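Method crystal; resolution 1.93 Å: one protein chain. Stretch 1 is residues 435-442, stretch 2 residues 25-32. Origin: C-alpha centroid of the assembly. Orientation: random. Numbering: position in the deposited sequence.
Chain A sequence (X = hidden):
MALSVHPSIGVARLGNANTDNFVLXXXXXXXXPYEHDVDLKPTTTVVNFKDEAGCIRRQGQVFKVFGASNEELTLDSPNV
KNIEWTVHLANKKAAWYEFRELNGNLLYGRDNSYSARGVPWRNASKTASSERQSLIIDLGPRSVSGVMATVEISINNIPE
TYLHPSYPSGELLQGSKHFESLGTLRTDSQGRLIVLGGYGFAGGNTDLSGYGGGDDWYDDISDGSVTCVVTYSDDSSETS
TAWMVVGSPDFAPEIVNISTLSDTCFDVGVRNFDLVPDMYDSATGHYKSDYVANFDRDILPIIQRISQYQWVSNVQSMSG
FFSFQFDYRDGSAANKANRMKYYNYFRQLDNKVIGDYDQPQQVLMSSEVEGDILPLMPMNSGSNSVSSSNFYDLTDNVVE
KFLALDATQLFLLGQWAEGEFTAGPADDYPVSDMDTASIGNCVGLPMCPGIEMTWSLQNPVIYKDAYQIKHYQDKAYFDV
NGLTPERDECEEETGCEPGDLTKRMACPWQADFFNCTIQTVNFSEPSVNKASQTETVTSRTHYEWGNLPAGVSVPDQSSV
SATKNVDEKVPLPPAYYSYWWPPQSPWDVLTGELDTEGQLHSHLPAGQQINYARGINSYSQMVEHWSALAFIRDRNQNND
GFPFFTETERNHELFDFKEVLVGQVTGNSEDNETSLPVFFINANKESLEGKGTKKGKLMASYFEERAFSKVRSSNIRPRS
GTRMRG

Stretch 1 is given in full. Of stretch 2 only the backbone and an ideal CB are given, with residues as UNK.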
ATOM      1  N   ASP A 435     -18.072 -13.281 -42.301  1.00 17.77           N
ATOM      2  CA  ASP A 435     -16.742 -12.967 -41.859  1.00 16.49           C
ATOM      3  C   ASP A 435     -16.652 -11.524 -41.352  1.00 17.81           C
ATOM      4  O   ASP A 435     -15.877 -11.242 -40.462  1.00 18.94           O
ATOM      5  CB  ASP A 435     -15.734 -13.128 -42.978  1.00 16.29           C
ATOM      6  CG  ASP A 435     -15.452 -14.589 -43.322  1.00 18.76           C
ATOM      7  OD1 ASP A 435     -15.886 -15.490 -42.550  1.00 16.37           O
ATOM      8  OD2 ASP A 435     -14.769 -14.782 -44.382  1.00 22.40           O
ATOM      9  N   THR A 436     -17.434 -10.622 -41.925  1.00 17.20           N
ATOM     10  CA  THR A 436     -17.378  -9.239 -41.426  1.00 18.38           C
ATOM     11  C   THR A 436     -18.160  -9.067 -40.127  1.00 20.11           C
ATOM     12  O   THR A 436     -17.825  -8.190 -39.310  1.00 17.44           O
ATOM     13  CB  THR A 436     -17.839  -8.265 -42.509  1.00 18.60           C
ATOM     14  OG1 THR A 436     -19.212  -8.492 -42.814  1.00 17.22           O
ATOM     15  CG2 THR A 436     -16.994  -8.421 -43.736  1.00 19.21           C
ATOM     16  N   ALA A 437     -19.205  -9.892 -39.921  1.00 16.50           N
ATOM     17  CA  ALA A 437     -20.122  -9.687 -38.823  1.00 18.92           C
ATOM     18  C   ALA A 437     -19.519 -10.016 -37.490  1.00 18.85           C
ATOM     19  O   ALA A 437     -20.059  -9.574 -36.508  1.00 22.03           O
ATOM     20  CB  ALA A 437     -21.383 -10.508 -38.978  1.00 18.80           C
ATOM     21  N   SER A 438     -18.466 -10.820 -37.445  1.00 16.03           N
ATOM     22  CA  SER A 438     -17.859 -11.135 -36.181  1.00 16.15           C
ATOM     23  C   SER A 438     -16.899 -10.018 -35.805  1.00 15.62           C
ATOM     24  O   SER A 438     -17.118  -9.263 -34.824  1.00 16.45           O
ATOM     25  CB  SER A 438     -17.118 -12.476 -36.269  1.00 16.99           C
ATOM     26  OG  SER A 438     -16.281 -12.482 -37.419  1.00 14.91           O
ATOM     27  N   ILE A 439     -15.834  -9.908 -36.587  1.00 15.29           N
ATOM     28  CA  ILE A 439     -14.758  -8.979 -36.263  1.00 14.38           C
ATOM     29  C   ILE A 439     -15.083  -7.528 -36.573  1.00 14.79           C
ATOM     30  O   ILE A 439     -14.401  -6.642 -36.094  1.00 15.15           O
ATOM     31  CB  ILE A 439     -13.432  -9.394 -36.878  1.00 13.62           C
ATOM     32  CG1 ILE A 439     -13.547  -9.590 -38.360  1.00 13.39           C
ATOM     33  CG2 ILE A 439     -12.951 -10.678 -36.224  1.00 14.37           C
ATOM     34  CD1 ILE A 439     -12.158  -9.615 -39.004  1.00 15.17           C
ATOM     35  N   GLY A 440     -16.139  -7.270 -37.326  1.00 14.63           N
ATOM     36  CA  GLY A 440     -16.603  -5.893 -37.556  1.00 13.17           C
ATOM     37  C   GLY A 440     -17.167  -5.306 -36.282  1.00 14.12           C
ATOM     38  O   GLY A 440     -17.246  -4.071 -36.163  1.00 12.29           O
ATOM     39  N   ASN A 441     -17.455  -6.179 -35.310  1.00 12.86           N
ATOM     40  CA  ASN A 441     -17.844  -5.722 -33.961  1.00 14.70           C
ATOM     41  C   ASN A 441     -16.713  -5.579 -32.957  1.00 14.89           C
ATOM     42  O   ASN A 441     -16.972  -5.395 -31.780  1.00 14.66           O
ATOM     43  CB  ASN A 441     -18.950  -6.629 -33.474  1.00 14.87           C
ATOM     44  CG  ASN A 441     -20.202  -6.448 -34.309  1.00 16.04           C
ATOM     45  OD1 ASN A 441     -20.621  -5.321 -34.517  1.00 15.04           O
ATOM     46  ND2 ASN A 441     -20.779  -7.522 -34.784  1.00 16.78           N
ATOM     47  N   CYS A 442     -15.463  -5.710 -33.430  1.00 15.15           N
ATOM     48  CA  CYS A 442     -14.271  -5.492 -32.611  1.00 15.19           C
ATOM     49  C   CYS A 442     -13.521  -4.243 -33.059  1.00 14.21           C
ATOM     50  O   CYS A 442     -13.645  -3.768 -34.210  1.00 12.79           O
ATOM     51  CB  CYS A 442     -13.313  -6.636 -32.788  1.00 16.54           C
ATOM     52  SG  CYS A 442     -13.948  -8.273 -32.223  1.00 17.91           S
ATOM     53  N   UNK A  25     -24.478 -14.805 -31.459  1.00 16.24           N
ATOM     54  CA  UNK A  25     -23.691 -13.728 -32.036  1.00 16.73           C
ATOM     55  C   UNK A  25     -24.511 -12.757 -32.832  1.00 15.51           C
ATOM     56  O   UNK A  25     -25.546 -13.098 -33.402  1.00 17.85           O
ATOM     57  CB  UNK A  25     -22.587 -14.303 -32.926  1.00 16.73           C
ATOM     58  N   UNK A  26     -24.038 -11.532 -32.887  1.00 17.08           N
ATOM     59  CA  UNK A  26     -24.598 -10.551 -33.803  1.00 17.71           C
ATOM     60  C   UNK A  26     -24.478 -11.110 -35.212  1.00 17.16           C
ATOM     61  O   UNK A  26     -23.561 -11.871 -35.472  1.00 16.98           O
ATOM     62  CB  UNK A  26     -23.893  -9.199 -33.678  1.00 17.71           C
ATOM     63  N   UNK A  27     -25.346 -10.666 -36.092  1.00 16.91           N
ATOM     64  CA  UNK A  27     -25.414 -11.141 -37.444  1.00 19.31           C
ATOM     65  C   UNK A  27     -25.042 -10.066 -38.427  1.00 18.89           C
ATOM     66  O   UNK A  27     -25.059 -10.282 -39.621  1.00 16.41           O
ATOM     67  CB  UNK A  27     -26.814 -11.676 -37.750  1.00 19.31           C
ATOM     68  N   UNK A  28     -24.610  -8.919 -37.923  1.00 17.63           N
ATOM     69  CA  UNK A  28     -24.125  -7.879 -38.771  1.00 17.25           C
ATOM     70  C   UNK A  28     -23.308  -6.928 -37.914  1.00 16.46           C
ATOM     71  O   UNK A  28     -23.324  -7.003 -36.679  1.00 15.87           O
ATOM     72  CB  UNK A  28     -25.273  -7.162 -39.485  1.00 17.25           C
ATOM     73  N   UNK A  29     -22.582  -6.059 -38.581  1.00 15.40           N
ATOM     74  CA  UNK A  29     -21.785  -4.996 -37.896  1.00 16.20           C
ATOM     75  C   UNK A  29     -22.744  -4.029 -37.233  1.00 15.27           C
ATOM     76  O   UNK A  29     -23.669  -3.522 -37.836  1.00 14.59           O
ATOM     77  CB  UNK A  29     -20.872  -4.252 -38.873  1.00 16.20           C
ATOM     78  N   UNK A  30     -22.597  -3.854 -35.931  1.00 15.84           N
ATOM     79  CA  UNK A  30     -23.503  -2.951 -35.190  1.00 17.06           C
ATOM     80  C   UNK A  30     -24.807  -3.656 -34.781  1.00 17.61           C
ATOM     81  O   UNK A  30     -25.702  -3.019 -34.287  1.00 17.06           O
ATOM     82  CB  UNK A  30     -23.829  -1.722 -36.040  1.00 17.06           C
ATOM     83  N   UNK A  31     -24.862  -4.976 -35.003  1.00 16.76           N
ATOM     84  CA  UNK A  31     -26.032  -5.752 -34.737  1.00 16.18           C
ATOM     85  C   UNK A  31     -26.116  -6.175 -33.304  1.00 16.24           C
ATOM     86  O   UNK A  31     -25.075  -6.437 -32.650  1.00 14.69           O
ATOM     87  CB  UNK A  31     -26.070  -6.980 -35.649  1.00 16.18           C
ATOM     88  N   UNK A  32     -27.336  -6.281 -32.781  1.00 12.81           N
ATOM     89  CA  UNK A  32     -27.510  -6.858 -31.455  1.00 14.64           C
ATOM     90  C   UNK A  32     -27.260  -8.377 -31.474  1.00 14.45           C
ATOM     91  O   UNK A  32     -27.478  -9.009 -32.468  1.00 16.03           O
ATOM     92  CB  UNK A  32     -28.916  -6.557 -30.933  1.00 14.64           C
TER

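Position 25 leads into the contact. Its CA-to-CB bond points toward stretch 1, yet nothing there lies within 5.5 Å of the ideal CB, so the geometry asks for little and many side chains would fit. The deposited residue is Asn25, with chi1 in the p well. It turns back on its own stretch: ND2 of Asn25 donates to the backbone O of position 26 at 3.0 Å.

At position 26 the CB again points toward stretch 1, and the ideal CB stands 3.7 Å from ND2 of Asn441. A long side chain is not required; a compact one that packs on the amide would do. The phi of -58° and psi of 154° are extended values that proline accepts readily, though other residues accept them too. The residue is Pro26, whose CB lies 3.6 Å from ND2 of Asn441, an aliphatic contact beside the amide.

Position 27 points away, with nothing of stretch 1 within reach of its CB, so polar, charged or flexible side chains are all admissible. It is Met27, whose side chain stays at least 5.7 Å from stretch 1. Its backbone does the touching: C of Met27 is 3.7 Å from CB of Ala437.

Position 28 also directs its CB away, leaving the side chain largely unconstrained, so polar, charged or other flexible side chains would all be tolerated. The backbone matters more. CA of this residue is 4.4 Å from CA of Ala437, an approach that the small alanine methyl accommodates. The residue is Glu28; its N lies 3.7 Å from CB of Ala437, while its O accepts a nearly straight hydrogen bond from ND2 of Asn441 at 3.2 Å.

Position 29 sets its CB sideways, 4.5 Å from O of Gly440 and 5.0 Å from O of Thr436. A medium-sized aliphatic group could spread over this surface; valine, leucine or isoleucine are all reasonable. The deposited Ile29, with chi1 m and chi2 t, puts CG1 3.6 Å from O of Thr436 and CG2 3.6 Å from O of Gly440. An ideal CB on Gly440 would come within 2.3 Å of CD1 of Ile29, so the absence of a side chain there makes room for the isoleucine.

Position 30 has phi 84° and psi 8°, where a CB would be jammed against the preceding carbonyl O. This alone calls for glycine, and Gly30 is found, in the type II turn that runs from Glu28 to position 31. Its N donates to OD1 of Asn441 at 2.8 Å, so that one amide side chain both gives and receives, engaging the turn at two backbone points.

Position 31 looks sideways, its ideal CB 5.4 Å from ND2 of Asn441, and its backbone angles would admit other residues. It is Gly31, whose N closes the turn on O of Glu28 at 3.0 Å.

Position 32 is out of reach and unconstrained by stretch 1; it is Leu32.

Stretch 2 25-32: NPMEIGGL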
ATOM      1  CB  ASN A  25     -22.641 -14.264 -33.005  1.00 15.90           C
ATOM      2  CG  ASN A  25     -23.201 -15.265 -33.965  1.00 17.91           C
ATOM      3  OD1 ASN A  25     -23.438 -16.441 -33.611  1.00 18.70           O
ATOM      4  ND2 ASN A  25     -23.422 -14.830 -35.213  1.00 18.44           N
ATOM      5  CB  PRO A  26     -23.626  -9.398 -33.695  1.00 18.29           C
ATOM      6  CG  PRO A  26     -23.099  -9.449 -32.275  1.00 18.82           C
ATOM      7  CD  PRO A  26     -23.006 -10.943 -31.998  1.00 16.60           C
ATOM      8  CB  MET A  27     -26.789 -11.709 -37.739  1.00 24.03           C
ATOM      9  CG  MET A  27     -26.977 -12.960 -36.856  1.00 32.67           C
ATOM     10  SD  MET A  27     -28.638 -13.698 -36.965  1.00 41.33           S
ATOM     11  CE  MET A  27     -28.254 -14.780 -38.364  1.00 40.82           C
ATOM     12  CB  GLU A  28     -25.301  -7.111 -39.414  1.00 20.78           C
ATOM     13  CG  GLU A  28     -26.141  -6.340 -38.442  1.00 22.08           C
ATOM     14  CD  GLU A  28     -27.421  -5.731 -39.064  1.00 29.94           C
ATOM     15  OE1 GLU A  28     -27.432  -5.323 -40.217  1.00 31.16           O
ATOM     16  OE2 GLU A  28     -28.396  -5.563 -38.364  1.00 30.68           O
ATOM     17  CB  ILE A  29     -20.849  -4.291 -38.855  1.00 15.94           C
ATOM     18  CG1 ILE A  29     -19.869  -5.287 -39.482  1.00 17.41           C
ATOM     19  CG2 ILE A  29     -20.105  -3.166 -38.168  1.00 15.84           C
ATOM     20  CD1 ILE A  29     -18.776  -4.602 -40.243  1.00 19.89           C
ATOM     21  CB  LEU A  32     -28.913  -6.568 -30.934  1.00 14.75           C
ATOM     22  CG  LEU A  32     -29.259  -5.144 -30.544  1.00 15.78           C
ATOM     23  CD1 LEU A  32     -30.753  -4.974 -30.227  1.00 16.85           C
ATOM     24  CD2 LEU A  32     -28.507  -4.694 -29.318  1.00 17.47           C
TER
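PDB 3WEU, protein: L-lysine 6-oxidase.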